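Local coordinates for protein methanogen homoaconitase large subunit (Methanocaldococcus jannaschii, PDB 4KP2) that forms the large subunit of a hydro-lyase that interconverts (R)-homocitrate, cis-homoaconitate and homoisocitrate, using a [4Fe-4S] cluster, at residues K27-K32 with N131-G136; K65-S70 with D158-Y163; K76-F81 with Q121-N126; T152-T157 with G166-K171. All blocks are in the same frame, centred on the assembly; numbering follows the deposited sequence.

How the interactions relate
Starting from the N terminus, helix 24-33 opens interaction 1, helix 57-67 opens interaction 2, and strand 77-80 opens interaction 3. Interaction 3 closes first, at 121-126, and so is nested inside the loops of both others. Interaction 1 closes next, at 131-136, before interaction 2 does, so these two cross. Interaction 4 opens at 152-157 and closes at 166-171; interaction 2 closes between those segments, at 158-163, so 2 and 4 also cross. Interaction 1 joins helix 24-33 to strand 133-136, interaction 2 two helices, interaction 3 helix 119-126 to strand 77-80, and interaction 4 the parallel sheet's edge to strand 167-180.

Interaction 1 (K27-K32 with N131-G136); sequences KILSKK and NMFVAG
Ile28 and Leu29 of helix 24-33 meet the entry to strand 133-136, an inner strand of a five-stranded parallel sheet in the alpha-beta-alpha sandwich of the aconitase family. The approach is closest where the helix passes the loop before the strand: the CA atoms of Ile28 and Asn131 lie 5.6 Å apart. Ile28 uses its branch methyl, CG2, which stands anti to the backbone N while CG1 lies beside that N (chi1 -66°). This methyl sits 4.0 Å from Asn131 O and 4.1 Å from Met132 O, so an apolar group packs against two successive peptide carbonyls. At Asn131, with positive phi (66°), the chain turns just before the strand, and its O faces Ile28 CG2. Its amide ND2 is bound to Glu269 O, beyond the two segments.

Further along, Leu29 CD2 comes within 4.3 Å of Phe133 CD1, approaching the ring obliquely. Phe133 CB points to the helix; with CG anti to the backbone N (chi1 -179°) the ring runs on past it, leaving CD1 near Leu29, and Val45 of strand 42-46 also touches the side chain. The contact is buried, with 267 Å² of surface covered on the two sides together. A shared carboxylate adds a polar link: Lys32 NZ forms a salt bridge with Asp48 OD1, while Asp48 OD2 accepts a hydrogen bond from Phe133 N.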
# COMPACT_ATOMS: atom_id res chain seq x y z
N LYS A 27 -19.58 -23.55 -29.65
CA LYS A 27 -19.63 -24.85 -28.99
C LYS A 27 -19.86 -24.71 -27.49
O LYS A 27 -20.55 -25.53 -26.89
CB LYS A 27 -18.35 -25.64 -29.25
CG LYS A 27 -18.27 -26.25 -30.64
CD LYS A 27 -17.16 -27.27 -30.73
CE LYS A 27 -17.19 -28.01 -32.06
NZ LYS A 27 -16.18 -29.09 -32.12
N ILE A 28 -19.28 -23.68 -26.89
CA ILE A 28 -19.44 -23.44 -25.46
C ILE A 28 -20.87 -23.04 -25.13
O ILE A 28 -21.46 -23.54 -24.17
CB ILE A 28 -18.47 -22.34 -24.96
CG1 ILE A 28 -17.02 -22.81 -25.07
CG2 ILE A 28 -18.78 -21.96 -23.53
CD1 ILE A 28 -16.00 -21.74 -24.75
N LEU A 29 -21.43 -22.14 -25.93
CA LEU A 29 -22.78 -21.64 -25.69
C LEU A 29 -23.85 -22.68 -26.00
O LEU A 29 -24.90 -22.71 -25.35
CB LEU A 29 -23.03 -20.37 -26.51
CG LEU A 29 -22.15 -19.17 -26.17
CD1 LEU A 29 -22.49 -17.99 -27.06
CD2 LEU A 29 -22.31 -18.80 -24.70
N SER A 30 -23.59 -23.53 -26.98
CA SER A 30 -24.56 -24.56 -27.38
C SER A 30 -24.75 -25.61 -26.30
O SER A 30 -25.88 -25.99 -25.98
CB SER A 30 -24.14 -25.21 -28.69
OG SER A 30 -24.22 -24.29 -29.76
N LYS A 31 -23.65 -26.10 -25.74
CA LYS A 31 -23.70 -27.08 -24.66
C LYS A 31 -24.35 -26.47 -23.43
O LYS A 31 -25.08 -27.14 -22.70
CB LYS A 31 -22.29 -27.59 -24.33
CG LYS A 31 -22.20 -28.35 -23.02
CD LYS A 31 -20.82 -28.95 -22.81
CE LYS A 31 -20.62 -30.16 -23.71
NZ LYS A 31 -21.59 -31.24 -23.40
N LYS A 32 -24.08 -25.19 -23.20
CA LYS A 32 -24.61 -24.50 -22.03
C LYS A 32 -26.11 -24.26 -22.15
O LYS A 32 -26.82 -24.22 -21.14
CB LYS A 32 -23.87 -23.17 -21.83
CG LYS A 32 -24.25 -22.45 -20.54
CD LYS A 32 -24.10 -23.38 -19.35
CE LYS A 32 -24.75 -22.80 -18.11
NZ LYS A 32 -24.68 -23.74 -16.96
N ASN A 131 -15.83 -24.39 -19.88
CA ASN A 131 -17.20 -24.47 -20.40
C ASN A 131 -18.23 -23.62 -19.66
O ASN A 131 -19.41 -23.63 -19.99
CB ASN A 131 -17.67 -25.92 -20.49
CG ASN A 131 -16.72 -26.80 -21.27
OD1 ASN A 131 -15.97 -26.33 -22.13
ND2 ASN A 131 -16.73 -28.10 -20.97
N MET A 132 -17.77 -22.87 -18.65
CA MET A 132 -18.67 -22.02 -17.87
C MET A 132 -19.14 -20.80 -18.64
O MET A 132 -18.60 -20.47 -19.71
CB MET A 132 -17.98 -21.55 -16.59
CG MET A 132 -18.13 -22.48 -15.39
SD MET A 132 -17.54 -21.69 -13.88
CE MET A 132 -17.89 -22.95 -12.67
N PHE A 133 -20.15 -20.13 -18.10
CA PHE A 133 -20.53 -18.80 -18.56
C PHE A 133 -20.28 -17.83 -17.41
O PHE A 133 -21.07 -17.77 -16.47
CB PHE A 133 -22.00 -18.77 -18.98
CG PHE A 133 -22.46 -17.43 -19.47
CD1 PHE A 133 -22.31 -17.08 -20.81
CD2 PHE A 133 -23.04 -16.52 -18.61
CE1 PHE A 133 -22.73 -15.85 -21.27
CE2 PHE A 133 -23.46 -15.28 -19.07
CZ PHE A 133 -23.30 -14.95 -20.40
N VAL A 134 -19.19 -17.09 -17.49
CA VAL A 134 -18.78 -16.21 -16.40
C VAL A 134 -19.16 -14.75 -16.65
O VAL A 134 -18.68 -14.12 -17.58
CB VAL A 134 -17.27 -16.30 -16.14
CG1 VAL A 134 -16.86 -15.36 -15.02
CG2 VAL A 134 -16.87 -17.73 -15.81
N ALA A 135 -20.04 -14.24 -15.80
CA ALA A 135 -20.47 -12.85 -15.89
C ALA A 135 -19.81 -12.03 -14.79
O ALA A 135 -19.73 -12.45 -13.64
CB ALA A 135 -21.98 -12.76 -15.77
N GLY A 136 -19.32 -10.85 -15.15
CA GLY A 136 -18.61 -10.01 -14.20
C GLY A 136 -18.87 -8.53 -14.36
O GLY A 136 -19.07 -8.03 -15.47

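Interaction 2 (K65-S70 with D158-Y163); sequences KEMSDS and DMAYIY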
# COMPACT_ATOMS: atom_id res chain seq x y z
N LYS A 65 -31.89 -3.42 -5.55
CA LYS A 65 -32.87 -3.05 -4.55
C LYS A 65 -34.10 -2.36 -5.15
O LYS A 65 -35.06 -2.07 -4.45
CB LYS A 65 -32.23 -2.14 -3.50
CG LYS A 65 -31.16 -2.83 -2.66
CD LYS A 65 -30.23 -1.82 -2.01
CE LYS A 65 -30.99 -0.87 -1.11
NZ LYS A 65 -31.61 -1.58 0.04
N GLU A 66 -34.05 -2.11 -6.46
CA GLU A 66 -35.15 -1.44 -7.14
C GLU A 66 -36.08 -2.44 -7.82
O GLU A 66 -37.27 -2.18 -7.99
CB GLU A 66 -34.62 -0.46 -8.18
CG GLU A 66 -33.83 0.71 -7.59
CD GLU A 66 -34.73 1.72 -6.90
OE1 GLU A 66 -35.95 1.71 -7.16
OE2 GLU A 66 -34.21 2.52 -6.10
N MET A 67 -35.54 -3.59 -8.20
CA MET A 67 -36.29 -4.58 -8.96
C MET A 67 -36.59 -5.85 -8.17
O MET A 67 -37.74 -6.28 -8.08
CB MET A 67 -35.55 -4.93 -10.25
CG MET A 67 -34.04 -5.05 -10.07
SD MET A 67 -33.29 -6.06 -11.36
CE MET A 67 -34.15 -7.61 -11.10
N SER A 68 -35.55 -6.44 -7.59
CA SER A 68 -35.69 -7.71 -6.90
C SER A 68 -35.50 -7.58 -5.40
O SER A 68 -35.13 -6.52 -4.89
CB SER A 68 -34.71 -8.74 -7.46
OG SER A 68 -34.80 -9.97 -6.77
N ASP A 69 -35.75 -8.67 -4.69
CA ASP A 69 -35.63 -8.70 -3.24
C ASP A 69 -34.86 -9.93 -2.78
O ASP A 69 -34.83 -10.25 -1.60
CB ASP A 69 -37.02 -8.67 -2.60
CG ASP A 69 -37.96 -9.71 -3.20
OD1 ASP A 69 -37.79 -10.04 -4.39
OD2 ASP A 69 -38.86 -10.18 -2.47
N SER A 70 -34.23 -10.60 -3.74
CA SER A 70 -33.47 -11.81 -3.45
C SER A 70 -32.50 -12.14 -4.58
O SER A 70 -32.74 -11.80 -5.73
CB SER A 70 -34.42 -12.99 -3.24
OG SER A 70 -35.16 -13.26 -4.41
N ASP A 158 -26.96 -4.68 -15.70
CA ASP A 158 -27.02 -6.08 -16.12
C ASP A 158 -26.60 -7.03 -15.01
O ASP A 158 -27.08 -8.16 -14.93
CB ASP A 158 -26.17 -6.31 -17.37
CG ASP A 158 -26.84 -5.80 -18.63
OD1 ASP A 158 -28.09 -5.74 -18.65
OD2 ASP A 158 -26.13 -5.47 -19.60
N MET A 159 -25.70 -6.57 -14.14
CA MET A 159 -25.23 -7.39 -13.03
C MET A 159 -26.32 -7.61 -12.00
O MET A 159 -26.36 -8.65 -11.34
CB MET A 159 -23.99 -6.76 -12.38
CG MET A 159 -22.69 -6.98 -13.15
SD MET A 159 -21.99 -8.63 -12.93
CE MET A 159 -22.73 -9.53 -14.30
N ALA A 160 -27.21 -6.63 -11.86
CA ALA A 160 -28.34 -6.75 -10.95
C ALA A 160 -29.36 -7.74 -11.51
O ALA A 160 -29.94 -8.53 -10.76
CB ALA A 160 -28.99 -5.40 -10.73
N TYR A 161 -29.57 -7.68 -12.82
CA TYR A 161 -30.48 -8.58 -13.51
C TYR A 161 -30.02 -10.02 -13.35
O TYR A 161 -30.82 -10.91 -13.05
CB TYR A 161 -30.55 -8.21 -14.99
CG TYR A 161 -31.51 -9.04 -15.81
CD1 TYR A 161 -32.85 -8.69 -15.92
CD2 TYR A 161 -31.08 -10.18 -16.48
CE1 TYR A 161 -33.73 -9.45 -16.66
CE2 TYR A 161 -31.95 -10.95 -17.22
CZ TYR A 161 -33.28 -10.58 -17.31
OH TYR A 161 -34.15 -11.34 -18.06
N ILE A 162 -28.73 -10.24 -13.56
CA ILE A 162 -28.14 -11.57 -13.43
C ILE A 162 -28.17 -12.05 -11.98
O ILE A 162 -28.43 -13.22 -11.72
CB ILE A 162 -26.69 -11.58 -13.98
CG1 ILE A 162 -26.70 -11.38 -15.49
CG2 ILE A 162 -25.99 -12.87 -13.61
CD1 ILE A 162 -25.34 -11.39 -16.12
N TYR A 163 -27.92 -11.14 -11.05
CA TYR A 163 -27.96 -11.46 -9.63
C TYR A 163 -29.34 -11.93 -9.19
O TYR A 163 -29.47 -12.67 -8.22
CB TYR A 163 -27.54 -10.24 -8.79
CG TYR A 163 -26.05 -10.11 -8.58
CD1 TYR A 163 -25.19 -11.14 -8.94
CD2 TYR A 163 -25.51 -8.97 -8.01
CE1 TYR A 163 -23.82 -11.03 -8.74
CE2 TYR A 163 -24.15 -8.84 -7.81
CZ TYR A 163 -23.31 -9.88 -8.17
OH TYR A 163 -21.95 -9.76 -7.97
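Met67, near the end of helix 57-67, makes the main approach to Ala160 and Tyr161 of helix 156-165, on the outer side of a helix that covers the parallel sheet of the alpha-beta-alpha sandwich. Its CG lies between the backbone N and the carbonyl carbon (chi1 40°), and the nearly extended second torsion (158°) carries the sulfur across to the other helix. There SD rests 4.2 Å from Ala160 O. It is 4.4 Å from Ala160 CB, so the thioether lies against the backbone as much as against a methyl. The backbones themselves stand well apart, with the CA atoms of Met67 and Tyr161 separated by 8.4 Å.

Ser68 turns its hydroxyl back on its own segment. OG donates to Ser70 O at 2.9 Å, in the carbonyl plane and on a lone pair, with a C=O...donor angle of 130°; this bond links Ser68 and Ser70 just after the weakly bonded end of the helix. Ser70 O also lies 4.2 Å from Tyr163 O, which is proximity and not a bond; the Tyr163 backbone pairs with Trp72. The interface is small, covering 136 Å² in all, and Met67 and Ser70 are exposed.

Beyond it, Met67 and Ser68 also touch Ala164, and Tyr161 OH is hydrogen-bonded to Trp169 NE1. On the inner side, Met159 and Ile162 reach Ala135 of strand 133-136, and Tyr163 lies on Ala50 of strand 49-53.

Interaction 3 (K76-F81 with Q121-N126); sequences KIVVAF and QILAEN
Val78 and Ala80 of strand 77-80 pack against Leu123 and Ile122 of helix 119-126, a helix laid on one face of the doubly wound parallel sheet whose strand order is 3-2-1-4-5. One Leu123 methyl carries the first contact: CD1 lies 3.7 Å from Val78 CG1 and 3.8 Å from Val78 CB, with Val78 CG2 nearly as close, so it seats on the whole isopropyl group. The first torsion of Leu123, at -135° well away from the usual staggered values, swings CD1 onto Val78. The two side chains point opposite ways and lie alongside one another instead of meeting end on. The second contact is a single pair of methyls, Ala80 CB and Ile122 CD1, 3.9 Å apart. All four residues are buried, and the CA atoms of Val78 and Leu123 are 8.0 Å apart.

Around this core, Leu123, whose side chain is about 9 Å from that of the predicted cluster ligand Cys323, also lies on Leu49 and Met51 of strand 49-53, while Ala80 and Ile122 share His112 of strand 111-112. Val79 points the other way, onto Phe102 and Val103 of helix 90-106, which shows that helices cover both faces of the strand.

Farther out, Gln121 and Glu125, whose OE1 atoms are bonded to Arg327 NH1 and Ser355 OG respectively, are joined to each other within the helix. Gln121 NE2 donates to Glu125 OE2 at 3.1 Å, almost straight (172°) and in its own amide plane, meeting the anti side of that oxygen 29° out of the carboxylate plane.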
# COMPACT_ATOMS: atom_id res chain seq x y z
N LYS A 76 -23.19 -19.18 -6.37
CA LYS A 76 -22.71 -18.82 -7.70
C LYS A 76 -22.25 -17.37 -7.77
O LYS A 76 -21.83 -16.90 -8.83
CB LYS A 76 -23.79 -19.07 -8.75
CG LYS A 76 -23.74 -20.43 -9.42
CD LYS A 76 -24.12 -21.56 -8.47
CE LYS A 76 -24.17 -22.89 -9.21
NZ LYS A 76 -25.15 -22.86 -10.33
N ILE A 77 -22.32 -16.67 -6.65
CA ILE A 77 -21.94 -15.26 -6.60
C ILE A 77 -20.62 -15.05 -5.85
O ILE A 77 -20.41 -15.61 -4.77
CB ILE A 77 -23.03 -14.41 -5.93
CG1 ILE A 77 -24.35 -14.55 -6.68
CG2 ILE A 77 -22.62 -12.94 -5.87
CD1 ILE A 77 -25.50 -13.80 -6.05
N VAL A 78 -19.73 -14.25 -6.44
CA VAL A 78 -18.44 -13.96 -5.83
C VAL A 78 -18.22 -12.46 -5.68
O VAL A 78 -18.41 -11.70 -6.62
CB VAL A 78 -17.28 -14.56 -6.65
CG1 VAL A 78 -15.93 -14.17 -6.05
CG2 VAL A 78 -17.41 -16.08 -6.73
N VAL A 79 -17.83 -12.03 -4.48
CA VAL A 79 -17.52 -10.63 -4.23
C VAL A 79 -16.09 -10.48 -3.71
O VAL A 79 -15.69 -11.14 -2.75
CB VAL A 79 -18.50 -10.01 -3.21
CG1 VAL A 79 -18.13 -8.56 -2.95
CG2 VAL A 79 -19.92 -10.12 -3.71
N ALA A 80 -15.32 -9.60 -4.35
CA ALA A 80 -13.93 -9.39 -3.97
C ALA A 80 -13.52 -7.92 -4.05
O ALA A 80 -13.72 -7.27 -5.07
CB ALA A 80 -13.01 -10.25 -4.83
N PHE A 81 -12.94 -7.42 -2.97
CA PHE A 81 -12.47 -6.04 -2.92
C PHE A 81 -11.03 -5.97 -3.42
O PHE A 81 -10.17 -6.69 -2.91
CB PHE A 81 -12.55 -5.48 -1.50
CG PHE A 81 -13.94 -5.42 -0.94
CD1 PHE A 81 -15.05 -5.55 -1.76
CD2 PHE A 81 -14.15 -5.23 0.42
CE1 PHE A 81 -16.33 -5.50 -1.25
CE2 PHE A 81 -15.43 -5.17 0.94
CZ PHE A 81 -16.52 -5.30 0.11
N GLN A 121 -8.09 -12.48 -10.56
CA GLN A 121 -7.06 -13.41 -10.12
C GLN A 121 -7.63 -14.41 -9.11
O GLN A 121 -7.34 -15.60 -9.18
CB GLN A 121 -5.88 -12.65 -9.51
CG GLN A 121 -4.72 -13.55 -9.10
CD GLN A 121 -4.08 -14.25 -10.29
OE1 GLN A 121 -4.09 -13.74 -11.41
NE2 GLN A 121 -3.51 -15.42 -10.04
N ILE A 122 -8.44 -13.91 -8.18
CA ILE A 122 -9.11 -14.76 -7.21
C ILE A 122 -10.05 -15.73 -7.91
O ILE A 122 -10.11 -16.91 -7.58
CB ILE A 122 -9.92 -13.92 -6.20
CG1 ILE A 122 -8.98 -13.09 -5.32
CG2 ILE A 122 -10.80 -14.81 -5.33
CD1 ILE A 122 -9.70 -12.22 -4.32
N LEU A 123 -10.78 -15.21 -8.90
CA LEU A 123 -11.74 -16.00 -9.66
C LEU A 123 -11.04 -17.13 -10.41
O LEU A 123 -11.59 -18.21 -10.58
CB LEU A 123 -12.50 -15.10 -10.64
CG LEU A 123 -14.01 -15.29 -10.73
CD1 LEU A 123 -14.65 -15.14 -9.36
CD2 LEU A 123 -14.61 -14.29 -11.70
N ALA A 124 -9.82 -16.86 -10.87
CA ALA A 124 -9.04 -17.84 -11.60
C ALA A 124 -8.38 -18.84 -10.66
O ALA A 124 -8.03 -19.95 -11.06
CB ALA A 124 -7.99 -17.15 -12.45
N GLU A 125 -8.22 -18.44 -9.40
CA GLU A 125 -7.51 -19.27 -8.43
C GLU A 125 -8.40 -20.28 -7.71
O GLU A 125 -7.89 -21.20 -7.08
CB GLU A 125 -6.80 -18.39 -7.39
CG GLU A 125 -5.49 -17.80 -7.86
CD GLU A 125 -4.82 -16.97 -6.79
OE1 GLU A 125 -5.35 -16.91 -5.66
OE2 GLU A 125 -3.75 -16.38 -7.07
N ASN A 126 -9.71 -20.11 -7.79
CA ASN A 126 -10.60 -20.94 -6.99
C ASN A 126 -12.05 -21.04 -7.47
O ASN A 126 -12.91 -21.52 -6.73
CB ASN A 126 -10.57 -20.47 -5.53
CG ASN A 126 -10.84 -21.59 -4.54
OD1 ASN A 126 -11.97 -21.77 -4.08
ND2 ASN A 126 -9.80 -22.35 -4.22

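Interaction 4 (T152-T157 with G166-K171); sequences TGFGAT and GETWIK
Phe154, just beyond strand 150-153, reaches toward Thr168 and Ile170 on strand 167-180, and its ring sits in a tightly packed cluster. The two backbones are far apart, 10.1 Å between the CA atoms of Phe154 and Thr168; the ring reaches less than halfway, and the side chains of Thr168 and Ile170 come from the other strand to meet it. With CG anti to the carbonyl carbon (chi1 -64°), CE1 and CZ are set beside these two residues. Phe154 CE1 lies 3.9 Å from Thr168 OG1, which approaches obliquely. Ile170 CG2 meets the ring edge, near its plane, 4.2 Å from Phe154 CZ. Closer packing comes from outside the pair, where Phe154 CE2 abuts Ala135 CB and CD2 abuts Met159 CE. Ile162 lies against Thr168, adding helix 156-165 to the same cluster.

The solvent side is looser. Gly155, at the N-cap position of helix 156-165, and Thr157 in its first turn are exposed, and Trp169 points away from Phe154 on the exposed side of its strand. Just 101 Å² is covered between the segments.

Gly166, with positive phi (78°), ends the helical conformation and lets the chain turn into strand 167-180, where Thr168 pairs through its backbone with Val45. The arrangement is a strand-helix-strand unit in which Phe154 packs between an edge strand of the parallel sheet and strand 167-180 of the mixed sheet.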
# COMPACT_ATOMS: atom_id res chain seq x y z
N THR A 152 -17.73 -12.59 -20.18
CA THR A 152 -17.86 -11.20 -20.61
C THR A 152 -18.16 -10.28 -19.43
O THR A 152 -18.52 -10.74 -18.35
CB THR A 152 -18.97 -11.03 -21.66
OG1 THR A 152 -20.19 -11.60 -21.17
CG2 THR A 152 -18.59 -11.72 -22.96
N GLY A 153 -17.99 -8.98 -19.65
CA GLY A 153 -18.24 -8.00 -18.61
C GLY A 153 -19.56 -7.27 -18.78
O GLY A 153 -19.95 -6.93 -19.89
N PHE A 154 -20.24 -7.04 -17.66
CA PHE A 154 -21.53 -6.37 -17.69
C PHE A 154 -21.52 -5.11 -16.82
O PHE A 154 -20.66 -4.96 -15.95
CB PHE A 154 -22.63 -7.31 -17.20
CG PHE A 154 -22.83 -8.51 -18.09
CD1 PHE A 154 -23.75 -8.47 -19.13
CD2 PHE A 154 -22.11 -9.67 -17.89
CE1 PHE A 154 -23.94 -9.56 -19.95
CE2 PHE A 154 -22.30 -10.77 -18.70
CZ PHE A 154 -23.21 -10.72 -19.73
N GLY A 155 -22.48 -4.23 -17.06
CA GLY A 155 -22.60 -3.01 -16.28
C GLY A 155 -23.35 -3.26 -14.98
O GLY A 155 -23.74 -4.38 -14.68
N ALA A 156 -23.54 -2.19 -14.21
CA ALA A 156 -24.23 -2.29 -12.92
C ALA A 156 -25.67 -2.75 -13.09
O ALA A 156 -26.20 -3.48 -12.25
CB ALA A 156 -24.18 -0.95 -12.20
N THR A 157 -26.29 -2.32 -14.18
CA THR A 157 -27.67 -2.70 -14.48
C THR A 157 -27.80 -4.19 -14.79
O THR A 157 -28.63 -4.88 -14.20
CB THR A 157 -28.23 -1.87 -15.66
OG1 THR A 157 -28.66 -0.59 -15.17
CG2 THR A 157 -29.41 -2.57 -16.31
N GLY A 166 -30.30 -15.13 -12.51
CA GLY A 166 -29.27 -16.12 -12.79
C GLY A 166 -29.16 -16.39 -14.28
O GLY A 166 -28.49 -17.33 -14.71
N GLU A 167 -29.82 -15.55 -15.07
CA GLU A 167 -29.83 -15.68 -16.52
C GLU A 167 -29.59 -14.32 -17.15
O GLU A 167 -29.83 -13.29 -16.53
CB GLU A 167 -31.17 -16.25 -16.99
CG GLU A 167 -31.48 -17.64 -16.47
CD GLU A 167 -32.93 -18.03 -16.69
OE1 GLU A 167 -33.76 -17.13 -16.91
OE2 GLU A 167 -33.24 -19.24 -16.64
N THR A 168 -29.13 -14.33 -18.40
CA THR A 168 -28.93 -13.09 -19.14
C THR A 168 -29.23 -13.31 -20.62
O THR A 168 -29.36 -14.45 -21.08
CB THR A 168 -27.50 -12.56 -18.98
OG1 THR A 168 -27.39 -11.28 -19.62
CG2 THR A 168 -26.51 -13.52 -19.61
N TRP A 169 -29.34 -12.22 -21.36
CA TRP A 169 -29.65 -12.29 -22.78
C TRP A 169 -28.52 -11.69 -23.61
O TRP A 169 -28.30 -10.48 -23.59
CB TRP A 169 -30.96 -11.58 -23.08
CG TRP A 169 -32.13 -12.14 -22.33
CD1 TRP A 169 -32.46 -11.89 -21.03
CD2 TRP A 169 -33.11 -13.05 -22.83
NE1 TRP A 169 -33.59 -12.59 -20.69
CE2 TRP A 169 -34.01 -13.31 -21.78
CE3 TRP A 169 -33.32 -13.67 -24.07
CZ2 TRP A 169 -35.11 -14.16 -21.93
CZ3 TRP A 169 -34.41 -14.52 -24.21
CH2 TRP A 169 -35.29 -14.75 -23.14
N ILE A 170 -27.81 -12.54 -24.35
CA ILE A 170 -26.72 -12.08 -25.19
C ILE A 170 -26.87 -12.60 -26.62
O ILE A 170 -27.64 -13.52 -26.88
CB ILE A 170 -25.36 -12.56 -24.66
CG1 ILE A 170 -25.28 -14.09 -24.72
CG2 ILE A 170 -25.12 -12.05 -23.25
CD1 ILE A 170 -23.92 -14.64 -24.37
N LYS A 171 -26.14 -11.98 -27.53
CA LYS A 171 -26.12 -12.42 -28.92
C LYS A 171 -24.82 -13.16 -29.18
O LYS A 171 -23.74 -12.64 -28.89
CB LYS A 171 -26.25 -11.23 -29.86
CG LYS A 171 -26.31 -11.60 -31.33
CD LYS A 171 -26.38 -10.37 -32.23
CE LYS A 171 -27.71 -9.64 -32.12
NZ LYS A 171 -27.76 -8.66 -30.99